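Local coordinates for sensor protein kinase WalK (Staphylococcus aureus, PDB 4YWZ) that probably senses signals outside the cell through this extracellular Cache-type receptor domain and relays them to its histidine kinase part in the essential WalKR two-component system, at residues A[93-98]-A[131-136]. The protein carries 1 engineered substitution. Numbering follows the deposited sequence.
Sequences QKALSL and IGNIYI
Ala95 and Leu96 meet the strand at Gly132 and Asn133, and the tight part of the contact is confined to these four residues. The methyl of Ala95 points at the strand and lies 3.4 Å from its partner, CB of Ala95 against OD1 of Asn133. No hydrogen bond crosses the interface, so the join rests on van der Waals contact. Asn133 reaches the helix because its CG stands anti to the backbone N (chi1 177°); its amide nitrogen, ND2, is hydrogen-bonded to Asn121 OD1, which helps fix the turn of the amide. Leu96 lays its CD2 methyl over the flat face of the Gly132-Asn133 peptide group, 3.6 Å from Gly132 C, and so rests on bare backbone. The same Leu96 CD2 is 3.8 Å from Asn133 CB. By contrast, Lys94, Ser97 and Leu98 lie on the exposed side of the helix and make no contact with segment 131-136. The axes of the two segments come within 8.2 Å, their N-to-C directions 141° apart. Strand 129-138 runs between strands 59-66 and 114-126, and the sheet here lies between two helices: Asn133 points toward helix 90-98, whereas Ile134 and Ile136 point to the other face and pack on long helix 7-37.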
loop_
_atom_site.group_PDB
_atom_site.type_symbol
_atom_site.label_atom_id
_atom_site.label_comp_id
_atom_site.label_asym_id
_atom_site.label_seq_id
_atom_site.Cartn_x
_atom_site.Cartn_y
_atom_site.Cartn_z
ATOM N N GLN A 93 0.950 0.162 -27.422
ATOM C CA GLN A 93 0.253 -0.025 -28.728
ATOM C C GLN A 93 -1.009 -0.851 -28.538
ATOM O O GLN A 93 -2.047 -0.493 -29.148
ATOM C CB GLN A 93 1.190 -0.666 -29.756
ATOM C CG GLN A 93 2.381 0.183 -30.160
ATOM C CD GLN A 93 3.620 -0.481 -30.891
ATOM O OE1 GLN A 93 3.931 -1.633 -30.738
ATOM N NE2 GLN A 93 4.359 0.337 -31.580
ATOM N N LYS A 94 -0.909 -1.932 -27.743
ATOM C CA LYS A 94 -2.028 -2.806 -27.484
ATOM C C LYS A 94 -3.184 -1.992 -26.819
ATOM O O LYS A 94 -4.345 -2.024 -27.203
ATOM C CB LYS A 94 -1.683 -4.071 -26.801
ATOM C CG LYS A 94 -2.818 -4.984 -26.537
ATOM C CD LYS A 94 -2.338 -6.264 -25.848
ATOM C CE LYS A 94 -3.448 -7.259 -25.795
ATOM N NZ LYS A 94 -3.298 -8.273 -24.732
ATOM N N ALA A 95 -2.870 -1.242 -25.779
ATOM C CA ALA A 95 -3.923 -0.417 -25.121
ATOM C C ALA A 95 -4.552 0.601 -26.026
ATOM O O ALA A 95 -5.759 0.808 -26.014
ATOM C CB ALA A 95 -3.286 0.295 -23.923
ATOM N N LEU A 96 -3.728 1.274 -26.803
ATOM C CA LEU A 96 -4.204 2.303 -27.741
ATOM C C LEU A 96 -5.150 1.666 -28.781
ATOM O O LEU A 96 -6.171 2.306 -29.169
ATOM C CB LEU A 96 -3.049 2.958 -28.416
ATOM C CG LEU A 96 -2.194 3.947 -27.636
ATOM C CD1 LEU A 96 -1.011 4.341 -28.459
ATOM C CD2 LEU A 96 -2.910 5.209 -27.083
ATOM N N SER A 97 -4.757 0.522 -29.288
ATOM C CA SER A 97 -5.596 -0.173 -30.369
ATOM C C SER A 97 -6.829 -0.794 -29.940
ATOM O O SER A 97 -7.797 -0.832 -30.684
ATOM C CB SER A 97 -4.810 -1.293 -31.090
ATOM O OG SER A 97 -3.683 -0.703 -31.693
ATOM N N LEU A 98 -6.784 -1.445 -28.813
ATOM C CA LEU A 98 -7.907 -2.181 -28.236
ATOM C C LEU A 98 -8.779 -1.313 -27.389
ATOM O O LEU A 98 -9.950 -1.679 -27.138
ATOM C CB LEU A 98 -7.464 -3.391 -27.459
ATOM C CG LEU A 98 -6.670 -4.508 -28.188
ATOM C CD1 LEU A 98 -6.312 -5.634 -27.277
ATOM C CD2 LEU A 98 -7.527 -5.004 -29.342
ATOM N N ILE A 131 -7.791 8.714 -26.797
ATOM C CA ILE A 131 -6.957 9.846 -27.091
ATOM C C ILE A 131 -5.480 9.719 -26.712
ATOM O O ILE A 131 -4.603 10.606 -27.004
ATOM C CB ILE A 131 -7.462 11.138 -26.425
ATOM C CG1 ILE A 131 -7.512 11.024 -24.890
ATOM C CG2 ILE A 131 -8.807 11.518 -26.936
ATOM C CD1 ILE A 131 -7.198 12.324 -24.161
ATOM N N GLY A 132 -5.219 8.637 -25.970
ATOM C CA GLY A 132 -3.834 8.479 -25.366
ATOM C C GLY A 132 -3.877 7.387 -24.368
ATOM O O GLY A 132 -4.862 6.658 -24.293
ATOM N N ASN A 133 -2.752 7.168 -23.692
ATOM C CA ASN A 133 -2.590 6.093 -22.790
ATOM C C ASN A 133 -1.771 6.558 -21.591
ATOM O O ASN A 133 -0.814 7.326 -21.763
ATOM C CB ASN A 133 -1.864 4.911 -23.459
ATOM C CG ASN A 133 -1.600 3.771 -22.518
ATOM O OD1 ASN A 133 -2.493 3.033 -22.156
ATOM N ND2 ASN A 133 -0.310 3.668 -22.073
ATOM N N ILE A 134 -2.212 6.091 -20.428
ATOM C CA ILE A 134 -1.476 6.340 -19.179
ATOM C C ILE A 134 -0.642 5.070 -18.962
ATOM O O ILE A 134 -1.187 3.947 -18.855
ATOM C CB ILE A 134 -2.477 6.517 -17.984
ATOM C CG1 ILE A 134 -3.238 7.838 -18.148
ATOM C CG2 ILE A 134 -1.725 6.388 -16.634
ATOM C CD1 ILE A 134 -4.488 7.907 -17.256
ATOM N N TYR A 135 0.685 5.199 -18.898
ATOM C CA TYR A 135 1.622 4.140 -18.625
ATOM C C TYR A 135 2.194 4.371 -17.209
ATOM O O TYR A 135 2.635 5.463 -16.916
ATOM C CB TYR A 135 2.770 4.289 -19.634
ATOM C CG TYR A 135 4.042 3.491 -19.360
ATOM C CD1 TYR A 135 5.051 4.069 -18.656
ATOM C CD2 TYR A 135 4.233 2.222 -19.885
ATOM C CE1 TYR A 135 6.257 3.390 -18.433
ATOM C CE2 TYR A 135 5.421 1.557 -19.725
ATOM C CZ TYR A 135 6.423 2.152 -18.932
ATOM O OH TYR A 135 7.626 1.499 -18.658
ATOM N N ILE A 136 2.137 3.360 -16.393
ATOM C CA ILE A 136 2.560 3.441 -14.995
ATOM C C ILE A 136 3.561 2.333 -14.733
ATOM O O ILE A 136 3.340 1.177 -15.032
ATOM C CB ILE A 136 1.399 3.316 -14.052
ATOM C CG1 ILE A 136 0.422 4.435 -14.264
ATOM C CG2 ILE A 136 1.879 3.282 -12.597
ATOM C CD1 ILE A 136 -0.831 4.288 -13.453
#